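Local coordinates for protein putative Nitroreductase (Anabaena variabilis ATCC 29413, PDB 3EO7) that binds flavin mononucleotide and, as a member of the nitroreductase family, probably works as an FMN-dependent oxidoreductase, at residues L377-A385 against C396-L406; A431-L441 against D498-G508. All coordinates share one frame; numbering follows the deposited sequence.

Contact 1: residues L377-A385 against C396-L406; sequences LNLIETFIA and CYYYAPKAQEL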
# COMPACT_ATOMS: atom_id res chain seq x y z
N LEU A 377 4.35 1.92 11.64
CA LEU A 377 3.31 0.98 12.10
C LEU A 377 2.84 1.21 13.51
O LEU A 377 1.73 0.78 13.90
CB LEU A 377 3.74 -0.45 11.91
CG LEU A 377 3.69 -1.00 10.50
CD1 LEU A 377 3.96 -2.49 10.55
CD2 LEU A 377 2.33 -0.71 9.86
N ASN A 378 3.63 1.94 14.30
CA ASN A 378 3.19 2.26 15.64
C ASN A 378 1.91 3.10 15.67
O ASN A 378 1.28 3.20 16.70
CB ASN A 378 4.27 2.95 16.42
CG ASN A 378 5.45 2.05 16.70
OD1 ASN A 378 5.28 0.87 17.07
ND2 ASN A 378 6.65 2.58 16.52
N LEU A 379 1.55 3.70 14.53
CA LEU A 379 0.39 4.55 14.44
C LEU A 379 -0.90 3.79 14.03
O LEU A 379 -1.97 4.39 14.00
CB LEU A 379 0.65 5.66 13.43
CG LEU A 379 1.90 6.52 13.65
CD1 LEU A 379 2.02 7.58 12.56
CD2 LEU A 379 1.86 7.16 15.04
N ILE A 380 -0.75 2.52 13.68
CA ILE A 380 -1.87 1.75 13.16
C ILE A 380 -2.26 0.63 14.12
O ILE A 380 -1.41 -0.08 14.66
CB ILE A 380 -1.50 1.16 11.79
CG1 ILE A 380 -1.43 2.31 10.75
CG2 ILE A 380 -2.51 0.08 11.33
CD1 ILE A 380 -0.76 1.91 9.58
N GLU A 381 -3.55 0.54 14.40
CA GLU A 381 -4.09 -0.52 15.21
C GLU A 381 -4.93 -1.44 14.32
O GLU A 381 -5.42 -1.05 13.26
CB GLU A 381 -4.92 0.07 16.34
CG GLU A 381 -4.12 0.93 17.32
CD GLU A 381 -2.99 0.20 17.98
OE1 GLU A 381 -3.15 -1.01 18.31
OE2 GLU A 381 -1.93 0.82 18.21
N THR A 382 -5.10 -2.68 14.80
CA THR A 382 -5.80 -3.69 14.05
C THR A 382 -6.93 -4.28 14.90
O THR A 382 -6.69 -4.69 16.03
CB THR A 382 -4.84 -4.81 13.58
OG1 THR A 382 -3.78 -4.24 12.79
CG2 THR A 382 -5.64 -5.92 12.83
N PHE A 383 -8.14 -4.26 14.36
CA PHE A 383 -9.33 -4.88 14.99
C PHE A 383 -9.91 -5.85 13.99
O PHE A 383 -9.89 -5.58 12.78
CB PHE A 383 -10.39 -3.86 15.40
CG PHE A 383 -9.91 -2.92 16.47
CD1 PHE A 383 -9.10 -1.82 16.15
CD2 PHE A 383 -10.20 -3.17 17.81
CE1 PHE A 383 -8.62 -0.97 17.16
CE2 PHE A 383 -9.73 -2.30 18.82
CZ PHE A 383 -8.92 -1.21 18.46
N ILE A 384 -10.39 -6.99 14.48
CA ILE A 384 -10.92 -7.99 13.59
C ILE A 384 -12.34 -8.36 13.96
O ILE A 384 -12.61 -8.77 15.10
CB ILE A 384 -10.04 -9.29 13.60
CG1 ILE A 384 -8.55 -8.90 13.44
CG2 ILE A 384 -10.50 -10.25 12.53
CD1 ILE A 384 -7.59 -10.10 13.24
N ALA A 385 -13.25 -8.20 13.02
CA ALA A 385 -14.61 -8.70 13.19
C ALA A 385 -14.59 -10.14 12.68
O ALA A 385 -14.31 -10.40 11.50
CB ALA A 385 -15.63 -7.86 12.42
N CYS A 396 -15.91 -9.17 17.95
CA CYS A 396 -14.87 -8.25 17.57
C CYS A 396 -13.71 -8.43 18.52
O CYS A 396 -13.89 -8.53 19.74
CB CYS A 396 -15.35 -6.81 17.62
SG CYS A 396 -14.04 -5.69 16.98
N TYR A 397 -12.51 -8.45 17.94
CA TYR A 397 -11.28 -8.66 18.67
C TYR A 397 -10.26 -7.60 18.33
O TYR A 397 -10.10 -7.22 17.18
CB TYR A 397 -10.66 -10.02 18.29
CG TYR A 397 -11.53 -11.21 18.63
CD1 TYR A 397 -12.58 -11.57 17.81
CD2 TYR A 397 -11.30 -11.95 19.79
CE1 TYR A 397 -13.38 -12.63 18.11
CE2 TYR A 397 -12.10 -13.05 20.11
CZ TYR A 397 -13.15 -13.38 19.27
OH TYR A 397 -13.95 -14.45 19.57
N TYR A 398 -9.59 -7.10 19.35
CA TYR A 398 -8.39 -6.29 19.12
C TYR A 398 -7.26 -7.27 18.83
O TYR A 398 -7.13 -8.30 19.50
CB TYR A 398 -8.04 -5.52 20.38
CG TYR A 398 -6.73 -4.80 20.33
CD1 TYR A 398 -6.51 -3.76 19.43
CD2 TYR A 398 -5.73 -5.10 21.25
CE1 TYR A 398 -5.31 -3.05 19.41
CE2 TYR A 398 -4.53 -4.38 21.27
CZ TYR A 398 -4.34 -3.35 20.35
OH TYR A 398 -3.17 -2.64 20.40
N TYR A 399 -6.45 -7.00 17.81
CA TYR A 399 -5.30 -7.82 17.56
C TYR A 399 -4.06 -7.07 18.07
O TYR A 399 -3.81 -5.92 17.68
CB TYR A 399 -5.15 -8.16 16.08
CG TYR A 399 -3.84 -8.89 15.76
CD1 TYR A 399 -3.52 -10.11 16.37
CD2 TYR A 399 -2.93 -8.36 14.84
CE1 TYR A 399 -2.31 -10.77 16.09
CE2 TYR A 399 -1.74 -9.01 14.56
CZ TYR A 399 -1.42 -10.21 15.19
OH TYR A 399 -0.24 -10.86 14.89
N ALA A 400 -3.36 -7.72 19.00
CA ALA A 400 -2.15 -7.22 19.66
C ALA A 400 -0.95 -7.94 19.01
O ALA A 400 -0.61 -9.06 19.37
CB ALA A 400 -2.21 -7.54 21.19
N PRO A 401 -0.33 -7.32 18.01
CA PRO A 401 0.73 -8.06 17.30
C PRO A 401 2.00 -8.31 18.09
O PRO A 401 2.69 -9.29 17.82
CB PRO A 401 1.00 -7.21 16.07
CG PRO A 401 0.54 -5.84 16.44
CD PRO A 401 -0.63 -6.03 17.37
N LYS A 402 2.34 -7.45 19.03
CA LYS A 402 3.54 -7.68 19.82
C LYS A 402 3.33 -8.86 20.76
O LYS A 402 4.14 -9.77 20.84
CB LYS A 402 3.99 -6.42 20.55
CG LYS A 402 4.34 -5.26 19.67
CD LYS A 402 4.71 -4.06 20.53
CE LYS A 402 5.32 -2.94 19.70
NZ LYS A 402 4.43 -2.48 18.63
N ALA A 403 2.19 -8.90 21.43
CA ALA A 403 1.86 -10.00 22.30
C ALA A 403 1.40 -11.27 21.56
O ALA A 403 1.33 -12.35 22.17
CB ALA A 403 0.71 -9.56 23.26
N GLN A 404 1.02 -11.10 20.30
CA GLN A 404 0.40 -12.14 19.50
C GLN A 404 -0.85 -12.68 20.19
O GLN A 404 -0.96 -13.87 20.53
CB GLN A 404 1.37 -13.25 19.09
CG GLN A 404 2.57 -12.72 18.30
CD GLN A 404 3.23 -13.82 17.49
OE1 GLN A 404 2.65 -14.32 16.53
NE2 GLN A 404 4.46 -14.19 17.86
N GLU A 405 -1.80 -11.78 20.38
CA GLU A 405 -3.06 -12.14 20.98
C GLU A 405 -4.23 -11.44 20.31
O GLU A 405 -4.07 -10.32 19.81
CB GLU A 405 -3.10 -11.70 22.43
CG GLU A 405 -2.20 -12.46 23.32
CD GLU A 405 -2.22 -11.94 24.74
OE1 GLU A 405 -2.73 -10.84 25.03
OE2 GLU A 405 -1.64 -12.65 25.57
N LEU A 406 -5.38 -12.11 20.32
CA LEU A 406 -6.66 -11.52 20.02
C LEU A 406 -7.29 -11.27 21.40
O LEU A 406 -7.21 -12.11 22.29
CB LEU A 406 -7.58 -12.43 19.22
CG LEU A 406 -7.14 -12.72 17.79
CD1 LEU A 406 -7.94 -13.88 17.15
CD2 LEU A 406 -7.23 -11.44 16.96
O HOH W 1 -3.10 -3.43 16.82
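F383-A385 run antiparallel to C396-Y398. I384 and Y397 exchange two backbone bonds, I384 N to Y397 O at 2.7 Å and Y397 N back to I384 O; two residues along, Y399 N donates to T382 O. Where the strands begin to part, a water accepts from T382 N and donates to Y399 O and to E381 OE1.

That carboxylate also takes the main side-chain bond: Y398 OH donates to E381 OE1 over 2.7 Å, meeting it on the syn side, 32° out of the carboxylate plane. The chain of E381 bends at chi2 (-59°), which turns its carboxylate back toward the tyrosine. Y398 OH is held a second time by Y303 N.

Among the rings, Y398 CD1 sits over one face of F383, offset toward the rim, 3.6 Å from F383 CE2, with the planes at 50°. A leucine in place of Y398 would probably leave E381 OE1 without its hydroxyl partner and uncover part of the F383 face. On the other side of the sheet, T382 CG2 lies 4.0 Å from Y399 CB, and I384 CD1 meets L406 CD2.

This is a beta hairpin, strands 381-390 and 395-400; a G1 bulge, Q404 and E405 facing A400, starts the next strand.

Contact 2: residues A431-L441 against D498-G508; sequences AAAVIFHTSDL and DEAVIYITTLG. With FMN (flavin mononucleotide), chain B.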
# COMPACT_ATOMS: atom_id res chain seq x y z
N ALA A 431 -18.01 -12.59 4.45
CA ALA A 431 -16.67 -12.78 4.96
C ALA A 431 -16.67 -13.66 6.23
O ALA A 431 -17.59 -13.59 7.07
CB ALA A 431 -16.05 -11.43 5.29
N ALA A 432 -15.60 -14.43 6.37
CA ALA A 432 -15.32 -15.20 7.57
C ALA A 432 -14.77 -14.23 8.63
O ALA A 432 -15.05 -14.37 9.82
CB ALA A 432 -14.29 -16.33 7.26
N ALA A 433 -13.95 -13.28 8.20
CA ALA A 433 -13.34 -12.28 9.09
C ALA A 433 -13.09 -11.01 8.29
O ALA A 433 -12.84 -11.05 7.07
CB ALA A 433 -12.03 -12.78 9.67
N VAL A 434 -13.12 -9.89 9.00
CA VAL A 434 -12.93 -8.58 8.38
C VAL A 434 -11.92 -7.83 9.23
O VAL A 434 -12.14 -7.63 10.44
CB VAL A 434 -14.23 -7.82 8.24
CG1 VAL A 434 -13.94 -6.43 7.58
CG2 VAL A 434 -15.27 -8.61 7.39
N ILE A 435 -10.79 -7.46 8.63
CA ILE A 435 -9.74 -6.75 9.34
C ILE A 435 -9.80 -5.23 9.12
O ILE A 435 -9.78 -4.75 7.99
CB ILE A 435 -8.36 -7.32 8.94
CG1 ILE A 435 -8.30 -8.82 9.29
CG2 ILE A 435 -7.20 -6.58 9.61
CD1 ILE A 435 -7.00 -9.45 8.88
N PHE A 436 -9.88 -4.50 10.23
CA PHE A 436 -9.95 -3.04 10.24
C PHE A 436 -8.62 -2.46 10.71
O PHE A 436 -8.14 -2.79 11.78
CB PHE A 436 -11.04 -2.56 11.20
CG PHE A 436 -12.42 -2.94 10.77
CD1 PHE A 436 -12.92 -4.21 11.01
CD2 PHE A 436 -13.20 -2.05 10.07
CE1 PHE A 436 -14.18 -4.57 10.54
CE2 PHE A 436 -14.45 -2.40 9.61
CZ PHE A 436 -14.94 -3.65 9.84
N HIS A 437 -8.02 -1.62 9.86
CA HIS A 437 -6.85 -0.87 10.23
C HIS A 437 -7.33 0.51 10.65
O HIS A 437 -8.11 1.16 9.94
CB HIS A 437 -5.87 -0.78 9.05
CG HIS A 437 -5.22 -2.08 8.75
ND1 HIS A 437 -5.26 -2.65 7.50
CD2 HIS A 437 -4.55 -2.94 9.55
CE1 HIS A 437 -4.60 -3.80 7.53
NE2 HIS A 437 -4.17 -4.01 8.77
N THR A 438 -6.87 0.95 11.81
CA THR A 438 -7.29 2.21 12.36
C THR A 438 -6.12 3.04 12.86
O THR A 438 -5.00 2.54 13.01
CB THR A 438 -8.24 1.97 13.57
OG1 THR A 438 -7.47 1.56 14.70
CG2 THR A 438 -9.37 0.92 13.25
N SER A 439 -6.39 4.30 13.10
CA SER A 439 -5.40 5.20 13.67
C SER A 439 -6.03 6.36 14.41
O SER A 439 -7.04 6.91 13.99
CB SER A 439 -4.50 5.78 12.55
OG SER A 439 -3.41 6.52 13.07
N ASP A 440 -5.44 6.72 15.54
CA ASP A 440 -5.79 7.93 16.22
C ASP A 440 -5.14 9.06 15.44
O ASP A 440 -3.94 9.30 15.54
CB ASP A 440 -5.33 7.88 17.69
CG ASP A 440 -5.53 9.19 18.43
OD1 ASP A 440 -5.76 10.28 17.83
OD2 ASP A 440 -5.43 9.11 19.67
N LEU A 441 -5.92 9.72 14.60
CA LEU A 441 -5.37 10.75 13.71
C LEU A 441 -4.74 11.93 14.43
O LEU A 441 -3.69 12.41 14.00
CB LEU A 441 -6.45 11.27 12.76
CG LEU A 441 -7.05 10.35 11.75
CD1 LEU A 441 -8.07 11.17 10.90
CD2 LEU A 441 -5.97 9.68 10.87
N ASP A 498 -11.42 7.13 19.58
CA ASP A 498 -10.28 7.88 19.06
C ASP A 498 -9.64 7.25 17.84
O ASP A 498 -8.80 7.87 17.21
CB ASP A 498 -9.20 8.05 20.12
CG ASP A 498 -9.58 9.08 21.17
OD1 ASP A 498 -10.54 9.86 20.95
OD2 ASP A 498 -8.94 9.05 22.21
N GLU A 499 -10.02 6.01 17.54
CA GLU A 499 -9.48 5.30 16.39
C GLU A 499 -10.34 5.52 15.15
O GLU A 499 -11.48 5.08 15.10
CB GLU A 499 -9.38 3.81 16.67
CG GLU A 499 -8.49 3.43 17.83
CD GLU A 499 -7.01 3.63 17.59
OE1 GLU A 499 -6.54 3.52 16.42
OE2 GLU A 499 -6.30 3.85 18.60
N ALA A 500 -9.77 6.21 14.16
CA ALA A 500 -10.43 6.41 12.88
C ALA A 500 -10.11 5.19 12.01
O ALA A 500 -8.96 4.83 11.87
CB ALA A 500 -9.93 7.65 12.19
N VAL A 501 -11.13 4.57 11.43
CA VAL A 501 -10.92 3.46 10.51
C VAL A 501 -10.32 4.00 9.21
O VAL A 501 -10.86 4.96 8.63
CB VAL A 501 -12.23 2.69 10.21
CG1 VAL A 501 -12.01 1.67 9.11
CG2 VAL A 501 -12.78 2.03 11.50
N ILE A 502 -9.19 3.41 8.81
CA ILE A 502 -8.44 3.77 7.61
C ILE A 502 -8.70 2.80 6.45
O ILE A 502 -8.77 3.19 5.31
CB ILE A 502 -6.89 3.74 7.94
CG1 ILE A 502 -6.57 4.71 9.07
CG2 ILE A 502 -6.03 4.02 6.72
CD1 ILE A 502 -7.06 6.08 8.77
N TYR A 503 -8.81 1.50 6.76
CA TYR A 503 -8.94 0.51 5.70
C TYR A 503 -9.60 -0.73 6.25
O TYR A 503 -9.52 -0.99 7.45
CB TYR A 503 -7.55 0.21 5.13
CG TYR A 503 -7.45 -0.60 3.86
CD1 TYR A 503 -8.38 -0.45 2.83
CD2 TYR A 503 -6.39 -1.47 3.66
CE1 TYR A 503 -8.29 -1.18 1.66
CE2 TYR A 503 -6.26 -2.20 2.48
CZ TYR A 503 -7.20 -2.03 1.47
OH TYR A 503 -7.12 -2.70 0.32
N ILE A 504 -10.22 -1.48 5.34
CA ILE A 504 -10.90 -2.73 5.63
C ILE A 504 -10.40 -3.79 4.65
O ILE A 504 -10.26 -3.53 3.45
CB ILE A 504 -12.43 -2.59 5.46
CG1 ILE A 504 -12.94 -1.56 6.46
CG2 ILE A 504 -13.15 -3.94 5.52
CD1 ILE A 504 -14.46 -1.25 6.31
N THR A 505 -10.14 -4.98 5.17
CA THR A 505 -9.77 -6.13 4.36
C THR A 505 -10.67 -7.31 4.76
O THR A 505 -10.65 -7.74 5.91
CB THR A 505 -8.30 -6.53 4.49
OG1 THR A 505 -7.44 -5.45 4.12
CG2 THR A 505 -7.98 -7.81 3.62
N THR A 506 -11.46 -7.79 3.80
CA THR A 506 -12.37 -8.92 3.98
C THR A 506 -11.64 -10.20 3.61
O THR A 506 -10.78 -10.20 2.74
CB THR A 506 -13.67 -8.80 3.14
OG1 THR A 506 -13.36 -8.80 1.73
CG2 THR A 506 -14.48 -7.51 3.53
N LEU A 507 -11.99 -11.26 4.32
CA LEU A 507 -11.43 -12.57 4.14
C LEU A 507 -12.56 -13.60 4.16
O LEU A 507 -13.45 -13.55 5.01
CB LEU A 507 -10.45 -12.88 5.27
CG LEU A 507 -9.25 -11.96 5.41
CD1 LEU A 507 -8.59 -12.09 6.78
CD2 LEU A 507 -8.28 -12.29 4.24
N GLY A 508 -12.48 -14.56 3.27
CA GLY A 508 -13.51 -15.60 3.19
C GLY A 508 -13.08 -16.75 2.32
O GLY A 508 -11.89 -16.95 2.10
N1 FMN B . -13.24 -4.44 -4.38
C2 FMN B . -14.59 -4.44 -4.07
O2 FMN B . -15.35 -5.26 -4.56
N3 FMN B . -15.16 -3.50 -3.25
C4 FMN B . -14.44 -2.49 -2.70
O4 FMN B . -14.97 -1.79 -1.81
C4A FMN B . -13.07 -2.46 -2.98
N5 FMN B . -12.30 -1.42 -2.50
C5A FMN B . -10.90 -1.44 -2.71
C6 FMN B . -10.07 -0.49 -2.14
C7 FMN B . -8.69 -0.49 -2.37
C7M FMN B . -7.78 0.50 -1.63
C8 FMN B . -8.13 -1.48 -3.17
C8M FMN B . -6.63 -1.65 -3.29
C9 FMN B . -8.95 -2.46 -3.75
C9A FMN B . -10.33 -2.45 -3.51
N10 FMN B . -11.15 -3.41 -4.09
C10 FMN B . -12.49 -3.43 -3.82
C1' FMN B . -10.63 -4.35 -5.16
C2' FMN B . -10.47 -3.70 -6.51
O2' FMN B . -11.75 -3.60 -7.17
C3' FMN B . -9.47 -4.51 -7.34
O3' FMN B . -8.17 -4.42 -6.76
C4' FMN B . -9.44 -4.12 -8.83
O4' FMN B . -10.73 -4.37 -9.46
C5' FMN B . -8.36 -4.90 -9.55
O5' FMN B . -8.54 -6.29 -9.45
P FMN B . -7.45 -7.24 -8.81
O1P FMN B . -7.29 -6.85 -7.34
O2P FMN B . -8.02 -8.64 -8.97
O3P FMN B . -6.15 -7.09 -9.55
O HOH W 2 -7.63 -3.58 6.21
O HOH W 3 -3.87 4.63 16.79
O HOH W 4 -8.86 9.72 15.05
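From A433-L507 to S439-A500 the strands run antiparallel, with 139° between the directions of their short axes. Two classic bulges interrupt the ladder: L507 O accepts from both A432 N and A433 N, while H437 O takes I502 N at 2.7 Å and Y503 N at 3.3 Å, shifting the register by one.

On one face, F436 and I504 lie side by side, I504 CD1 3.5 Å from F436 CE2, and V501 CG1 comes to the edge of the same ring. V434 CG1 presses tightly on I504 CG2, at 3.3 Å. On the opposite face, I435 CD1 touches L507 CD1, and H437 presents its ring edge to Y503 CD2; H437 NE2 is hydrogen-bonded to Y358 OH.

T438 OG1, between the backbone N and carbonyl carbon (chi1 75°), donates to E499 OE1 over 2.8 Å, from above the carboxylate plane. E499 OE2 forms a salt bridge with K302 NZ and a hydrogen bond with Y303 OH. The like charges D440 OD2 and D498 OD2 lie 4.3 Å apart; D440 OD1 accepts from S443 N, capping the next helix.

Beside the I502-Y503 bulge, Y503 meets the dimethylbenzene end of FMN, its hydroxyl bonding H191. Acidic groups gather at the S439-A500 end, where K302 probably offsets part of the charge.

Contacts 1 and 2 join successive strands of one sheet: 395-400, 381-390, 433-439 and 500-508 lie in that order, and the middle two are bonded to each other, as in F436 N to F383 O. A probable hydrogen bond, L379 O with S439 OG, ties the pairs further. Both are largely buried, but contact 1, its centre about 18 Å from the centre of the chain against about 14 Å, is a local hairpin away from the annotated sites. Contact 2 joins segments with 56 residues between them, buries nearly twice the surface and reaches FMN. Tyrosines dominate the first; aliphatic side chains lead in the second, with bulges between its own two strands. Y303 serves both, its N bonding Y398 OH and its OH bonding E499 OE2.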